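Local coordinates for VgrG protein (Vibrio cholerae, PDB 4E1D) that contains an actin cross-linking domain that binds ADP and manganese and probably uses ATP to join actin monomers covalently, at residues G26-L31 / E90-P95; D63-S68 / Q85-E90. All blocks are in the same frame, centred on the assembly; numbering follows the deposited sequence.

Interaction 1: G26-L31 / E90-P95; sequences GIENEL and ELVSYP. With MN (manganese (II) ion), chain D; ADP (adenosine-5'-diphosphate), chain B.
Glu28 and Glu90 share one manganese ion above two antiparallel strands, 26-31 and 90-93. From CB to tip, the side chain of Glu28 passes several partners. Its CB lies 3.5 Å from Glu90 OE2. Its CG passes the ribose O3' of ADP. The chain is extended beyond CG, which brings CD and the carboxylate out to the metal. There Glu28 OE2 binds manganese at 2.2 Å, and the same oxygen lies close to the phosphate oxygen O3B of ADP. Glu28 OE1 stays farther from O3B. A second manganese lies about 3 Å from this side chain. With CG anti to the backbone N (chi1 -172°), the extended chain of Glu90 carries OE1 to within 2.5 Å of the shared ion. The two carboxylate planes are turned 58° apart. ADP O3B is a third ligand of the ion.

Asn29 and Leu91 form an antiparallel hydrogen-bonded pair, each N donating to the other's O. The non-hydrogen-bonded pairs Glu28-Val92 and Glu30-Glu90 flank it and put the glutamates on the metal's face. Near the nucleotide, Ile27 N donates to Ser93 OG at 2.7 Å, in place of a backbone acceptor, while Ser93 N donates to Ile27 O. The ribose is held at this end: ADP O2' donates to Ser93 O at 2.5 Å, and O3' makes a weak bond to Ile27 O. Val92 CG1 lies 3.3 Å from ADP O5', and Pro95 CG meets the adenine at C5.

On the other face, Leu31 CD1 packs on Leu91 CG at 4.0 Å. Met111 of helix 101-124 touches Leu91, and Phe118 of that helix touches Leu31. Manganese bound by both carboxylates and ADP O3B ties the two strands to the beta-phosphate end of the nucleotide.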
loop_
_atom_site.group_PDB
_atom_site.type_symbol
_atom_site.label_atom_id
_atom_site.label_comp_id
_atom_site.label_asym_id
_atom_site.label_seq_id
_atom_site.Cartn_x
_atom_site.Cartn_y
_atom_site.Cartn_z
ATOM N N GLY A 26 7.737 2.795 -3.152
ATOM C CA GLY A 26 7.834 2.030 -1.920
ATOM C C GLY A 26 7.542 0.570 -2.199
ATOM O O GLY A 26 6.739 0.267 -3.086
ATOM N N ILE A 27 8.217 -0.353 -1.488
ATOM C CA ILE A 27 8.023 -1.793 -1.697
ATOM C C ILE A 27 7.640 -2.532 -0.422
ATOM O O ILE A 27 7.993 -2.102 0.674
ATOM C CB ILE A 27 9.202 -2.483 -2.463
ATOM C CG1 ILE A 27 10.524 -2.441 -1.659
ATOM C CG2 ILE A 27 9.373 -1.920 -3.892
ATOM C CD1 ILE A 27 11.593 -3.437 -2.057
ATOM N N GLU A 28 6.916 -3.643 -0.579
ATOM C CA GLU A 28 6.504 -4.524 0.509
ATOM C C GLU A 28 7.017 -5.894 0.160
ATOM O O GLU A 28 6.861 -6.327 -0.981
ATOM C CB GLU A 28 4.985 -4.542 0.676
ATOM C CG GLU A 28 4.424 -3.256 1.242
ATOM C CD GLU A 28 2.918 -3.177 1.128
ATOM O OE1 GLU A 28 2.423 -2.798 0.043
ATOM O OE2 GLU A 28 2.232 -3.535 2.111
ATOM N N ASN A 29 7.669 -6.561 1.119
ATOM C CA ASN A 29 8.285 -7.858 0.894
ATOM C C ASN A 29 8.002 -8.841 2.022
ATOM O O ASN A 29 8.687 -8.812 3.043
ATOM C CB ASN A 29 9.792 -7.654 0.675
ATOM C CG ASN A 29 10.541 -8.846 0.148
ATOM O OD1 ASN A 29 10.009 -9.686 -0.590
ATOM N ND2 ASN A 29 11.823 -8.904 0.479
ATOM N N GLU A 30 6.995 -9.709 1.831
ATOM C CA GLU A 30 6.631 -10.718 2.819
ATOM C C GLU A 30 7.622 -11.885 2.729
ATOM O O GLU A 30 7.789 -12.483 1.663
ATOM C CB GLU A 30 5.175 -11.172 2.647
ATOM C CG GLU A 30 4.667 -12.010 3.809
ATOM C CD GLU A 30 3.333 -12.700 3.592
ATOM O OE1 GLU A 30 2.625 -12.946 4.593
ATOM O OE2 GLU A 30 2.995 -13.001 2.426
ATOM N N LEU A 31 8.296 -12.176 3.854
ATOM C CA LEU A 31 9.301 -13.231 3.948
ATOM C C LEU A 31 8.714 -14.614 4.119
ATOM O O LEU A 31 7.611 -14.780 4.654
ATOM C CB LEU A 31 10.320 -12.945 5.067
ATOM C CG LEU A 31 11.112 -11.642 4.978
ATOM C CD1 LEU A 31 11.929 -11.444 6.217
ATOM C CD2 LEU A 31 12.014 -11.610 3.747
ATOM N N GLU A 90 6.958 -8.963 7.220
ATOM C CA GLU A 90 6.924 -8.218 5.983
ATOM C C GLU A 90 7.881 -7.053 6.091
ATOM O O GLU A 90 7.791 -6.257 7.026
ATOM C CB GLU A 90 5.511 -7.735 5.652
ATOM C CG GLU A 90 5.405 -7.113 4.270
ATOM C CD GLU A 90 4.070 -6.460 3.985
ATOM O OE1 GLU A 90 3.627 -5.627 4.809
ATOM O OE2 GLU A 90 3.473 -6.769 2.929
ATOM N N LEU A 91 8.801 -6.961 5.139
ATOM C CA LEU A 91 9.765 -5.868 5.080
ATOM C C LEU A 91 9.160 -4.748 4.222
ATOM O O LEU A 91 8.858 -4.946 3.042
ATOM C CB LEU A 91 11.129 -6.346 4.540
ATOM C CG LEU A 91 11.767 -7.592 5.200
ATOM C CD1 LEU A 91 13.134 -7.878 4.615
ATOM C CD2 LEU A 91 11.843 -7.465 6.723
ATOM N N VAL A 92 8.899 -3.603 4.857
ATOM C CA VAL A 92 8.256 -2.451 4.230
ATOM C C VAL A 92 9.276 -1.324 4.061
ATOM O O VAL A 92 9.665 -0.693 5.038
ATOM C CB VAL A 92 7.006 -2.023 5.046
ATOM C CG1 VAL A 92 6.287 -0.865 4.385
ATOM C CG2 VAL A 92 6.048 -3.189 5.257
ATOM N N SER A 93 9.708 -1.076 2.816
ATOM C CA SER A 93 10.698 -0.046 2.504
ATOM C C SER A 93 10.226 1.362 2.808
ATOM O O SER A 93 9.022 1.619 2.850
ATOM C CB SER A 93 11.170 -0.152 1.057
ATOM O OG SER A 93 10.219 0.395 0.157
ATOM N N TYR A 94 11.182 2.260 3.063
ATOM C CA TYR A 94 10.902 3.678 3.235
ATOM C C TYR A 94 10.906 4.209 1.804
ATOM O O TYR A 94 11.785 3.803 1.034
ATOM C CB TYR A 94 11.965 4.367 4.101
ATOM C CG TYR A 94 11.731 4.158 5.579
ATOM C CD1 TYR A 94 12.245 3.046 6.234
ATOM C CD2 TYR A 94 10.969 5.057 6.317
ATOM C CE1 TYR A 94 12.023 2.841 7.595
ATOM C CE2 TYR A 94 10.745 4.867 7.680
ATOM C CZ TYR A 94 11.271 3.754 8.315
ATOM O OH TYR A 94 11.047 3.543 9.654
ATOM N N PRO A 95 9.894 4.998 1.373
ATOM C CA PRO A 95 9.868 5.433 -0.028
ATOM C C PRO A 95 11.093 6.216 -0.451
ATOM O O PRO A 95 11.740 6.873 0.371
ATOM C CB PRO A 95 8.622 6.307 -0.101
ATOM C CG PRO A 95 8.383 6.752 1.299
ATOM C CD PRO A 95 8.750 5.566 2.116
HETATM MN MN MN D . 1.796 -3.977 4.227
HETATM P PB ADP B . -0.497 -1.369 4.113
HETATM O O1B ADP B . -0.805 -1.758 5.495
HETATM O O2B ADP B . -1.715 -0.693 3.480
HETATM O O3B ADP B . -0.099 -2.590 3.295
HETATM P PA ADP B . 2.173 -0.246 4.781
HETATM O O1A ADP B . 2.230 0.769 5.861
HETATM O O2A ADP B . 2.554 -1.636 5.362
HETATM O O3A ADP B . 0.705 -0.309 4.140
HETATM O "O5'" ADP B . 3.200 0.138 3.625
HETATM C "C5'" ADP B . 2.864 1.248 2.780
HETATM C "C4'" ADP B . 3.718 1.219 1.540
HETATM O "O4'" ADP B . 3.670 2.503 0.881
HETATM C "C3'" ADP B . 5.198 0.897 1.741
HETATM O "O3'" ADP B . 5.681 -0.024 0.767
HETATM C "C2'" ADP B . 5.858 2.277 1.695
HETATM O "O2'" ADP B . 7.206 2.265 1.245
HETATM C "C1'" ADP B . 4.984 2.977 0.671
HETATM N N9 ADP B . 4.976 4.440 0.756
HETATM C C8 ADP B . 4.750 5.206 1.866
HETATM N N7 ADP B . 4.838 6.499 1.643
HETATM C C5 ADP B . 5.138 6.581 0.288
HETATM C C6 ADP B . 5.398 7.671 -0.565
HETATM N N6 ADP B . 5.446 8.930 -0.152
HETATM N N1 ADP B . 5.685 7.399 -1.862
HETATM C C2 ADP B . 5.718 6.118 -2.261
HETATM N N3 ADP B . 5.506 5.008 -1.545
HETATM C C4 ADP B . 5.219 5.306 -0.268
#

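Interaction 2: D63-S68 / Q85-E90; sequences DMNQGS and QTHTVE. With MN (manganese (II) ion), chain D.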
loop_
_atom_site.group_PDB
_atom_site.type_symbol
_atom_site.label_atom_id
_atom_site.label_comp_id
_atom_site.label_asym_id
_atom_site.label_seq_id
_atom_site.Cartn_x
_atom_site.Cartn_y
_atom_site.Cartn_z
ATOM N N ASP A 63 2.831 -9.106 9.660
ATOM C CA ASP A 63 1.860 -9.030 8.576
ATOM C C ASP A 63 0.619 -9.912 8.797
ATOM O O ASP A 63 -0.325 -9.465 9.448
ATOM C CB ASP A 63 2.561 -9.282 7.220
ATOM C CG ASP A 63 1.729 -9.074 5.962
ATOM O OD1 ASP A 63 0.790 -8.253 5.998
ATOM O OD2 ASP A 63 2.042 -9.714 4.933
ATOM N N MET A 64 0.625 -11.149 8.267
ATOM C CA MET A 64 -0.491 -12.086 8.330
ATOM C C MET A 64 -0.474 -12.895 9.613
ATOM O O MET A 64 0.513 -13.583 9.886
ATOM C CB MET A 64 -0.466 -13.015 7.099
ATOM C CG MET A 64 -1.623 -12.817 6.157
ATOM S SD MET A 64 -1.662 -11.193 5.354
ATOM C CE MET A 64 -1.271 -11.657 3.660
ATOM N N ASN A 65 -1.576 -12.832 10.387
ATOM C CA ASN A 65 -1.716 -13.570 11.643
ATOM C C ASN A 65 -1.746 -15.066 11.349
ATOM O O ASN A 65 -2.596 -15.525 10.583
ATOM C CB ASN A 65 -2.951 -13.109 12.443
ATOM C CG ASN A 65 -3.096 -13.767 13.798
ATOM O OD1 ASN A 65 -3.319 -14.976 13.920
ATOM N ND2 ASN A 65 -3.013 -12.979 14.851
ATOM N N GLN A 66 -0.803 -15.816 11.951
ATOM C CA GLN A 66 -0.675 -17.258 11.745
ATOM C C GLN A 66 -1.192 -18.097 12.922
ATOM O O GLN A 66 -0.985 -19.311 12.957
ATOM C CB GLN A 66 0.779 -17.626 11.381
ATOM C CG GLN A 66 1.320 -16.939 10.123
ATOM C CD GLN A 66 0.718 -17.481 8.848
ATOM O OE1 GLN A 66 -0.277 -16.963 8.332
ATOM N NE2 GLN A 66 1.321 -18.527 8.305
ATOM N N GLY A 67 -1.895 -17.448 13.847
ATOM C CA GLY A 67 -2.442 -18.084 15.039
ATOM C C GLY A 67 -1.685 -17.698 16.292
ATOM O O GLY A 67 -0.673 -16.991 16.213
ATOM N N SER A 68 -2.174 -18.157 17.462
ATOM C CA SER A 68 -1.554 -17.879 18.759
ATOM C C SER A 68 -0.194 -18.551 18.887
ATOM O O SER A 68 0.014 -19.623 18.317
ATOM C CB SER A 68 -2.463 -18.332 19.898
ATOM O OG SER A 68 -3.500 -17.392 20.121
ATOM N N GLN A 85 0.812 -13.681 19.779
ATOM C CA GLN A 85 0.332 -14.124 18.465
ATOM C C GLN A 85 1.498 -14.259 17.501
ATOM O O GLN A 85 2.413 -13.438 17.549
ATOM C CB GLN A 85 -0.665 -13.101 17.874
ATOM C CG GLN A 85 -1.928 -12.846 18.691
ATOM C CD GLN A 85 -2.886 -14.017 18.671
ATOM O OE1 GLN A 85 -3.433 -14.403 17.629
ATOM N NE2 GLN A 85 -3.131 -14.597 19.834
ATOM N N THR A 86 1.444 -15.259 16.593
ATOM C CA THR A 86 2.468 -15.444 15.555
ATOM C C THR A 86 1.997 -14.730 14.291
ATOM O O THR A 86 0.803 -14.732 13.978
ATOM C CB THR A 86 2.749 -16.925 15.235
ATOM O OG1 THR A 86 1.568 -17.550 14.742
ATOM C CG2 THR A 86 3.313 -17.693 16.400
ATOM N N HIS A 87 2.935 -14.131 13.563
ATOM C CA HIS A 87 2.645 -13.425 12.323
ATOM C C HIS A 87 3.742 -13.669 11.308
ATOM O O HIS A 87 4.873 -13.960 11.689
ATOM C CB HIS A 87 2.562 -11.909 12.564
ATOM C CG HIS A 87 1.451 -11.471 13.459
ATOM N ND1 HIS A 87 0.255 -11.003 12.948
ATOM C CD2 HIS A 87 1.401 -11.417 14.810
ATOM C CE1 HIS A 87 -0.492 -10.710 14.000
ATOM N NE2 HIS A 87 0.155 -10.941 15.141
ATOM N N THR A 88 3.433 -13.479 10.022
ATOM C CA THR A 88 4.451 -13.531 8.978
ATOM C C THR A 88 5.192 -12.180 9.044
ATOM O O THR A 88 4.627 -11.179 9.503
ATOM C CB THR A 88 3.834 -13.740 7.584
ATOM O OG1 THR A 88 2.871 -12.718 7.329
ATOM C CG2 THR A 88 3.204 -15.108 7.407
ATOM N N VAL A 89 6.454 -12.156 8.618
ATOM C CA VAL A 89 7.244 -10.925 8.621
ATOM C C VAL A 89 7.151 -10.282 7.241
ATOM O O VAL A 89 7.231 -10.974 6.220
ATOM C CB VAL A 89 8.716 -11.150 9.071
ATOM C CG1 VAL A 89 9.585 -9.908 8.853
ATOM C CG2 VAL A 89 8.780 -11.581 10.526
ATOM N N GLU A 90 6.958 -8.963 7.220
ATOM C CA GLU A 90 6.924 -8.218 5.983
ATOM C C GLU A 90 7.881 -7.053 6.091
ATOM O O GLU A 90 7.791 -6.257 7.026
ATOM C CB GLU A 90 5.511 -7.735 5.652
ATOM C CG GLU A 90 5.405 -7.113 4.270
ATOM C CD GLU A 90 4.070 -6.460 3.985
ATOM O OE1 GLU A 90 3.627 -5.627 4.809
ATOM O OE2 GLU A 90 3.473 -6.769 2.929
HETATM MN MN MN D . 1.796 -3.977 4.227
#
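This is an antiparallel strand pair in the actin cross-linking domain, and an Asx turn shapes one of its strands. Asn65 OD1 accepts from Gly67 N at 2.9 Å. The same side chain uses its other end across the pair: Asn65 ND2 donates to Gln85 OE1 at 3.1 Å. That bond is almost straight (173°) and lies in both amide planes, on a lone pair of Gln85. Gln85 is bent at chi2, and its NE2 donates to Ser68 OG. One amide thus links two residues of segment 63-68.

Asn65 and His87 form an antiparallel non-hydrogen-bonded pair with their side chains on one face. The amide plane of Asn65 is steep to the ring, and Asn65 ND2 comes within 3.5 Å of His87 CE1.

Gly67 O takes two bonds from Thr86, one from N and one from OG1 at 2.7 Å. Thr86 OG1 sits between its backbone N and carbonyl carbon (chi1 61°), which brings the hydroxyl beside its own N-H. Gln66 N donates to Thr86 O.

The chain turns a corner at Met64. Here Met64 N donates to Thr88 OG1, which is also hydrogen-bonded to Glu30 OE1, and Thr88 N returns a bond to Met64 O. Asp63 N donates to Thr88 O at 2.7 Å. The carboxylates of Asp63 and Glu90 stack with their planes 15° apart, and Asp63 OD2 lies 3.8 Å from Glu90 OE2.

Overall arrangement
Both interactions use strand 85-97. Strand 24-32 pairs with it in interaction 1, and strand 56-68 in interaction 2. Glu90 belongs to both, facing Glu28 in one and Asp63 in the other. Interaction 1 is buried, with its centre about 10 Å from the centre of the chain. It joins metal and nucleotide binding on one face to apolar packing on the other. Interaction 2 is only partly buried, about 18 Å from that centre. It relies on side-chain amides and hydroxyls as well as backbone bonds. The two meet directly: Leu31 N lies 2.9 Å from Val89 O, a probable hydrogen bond. Both segments of interaction 2 fall between residues 26 and 95, the span that interaction 1 brings together.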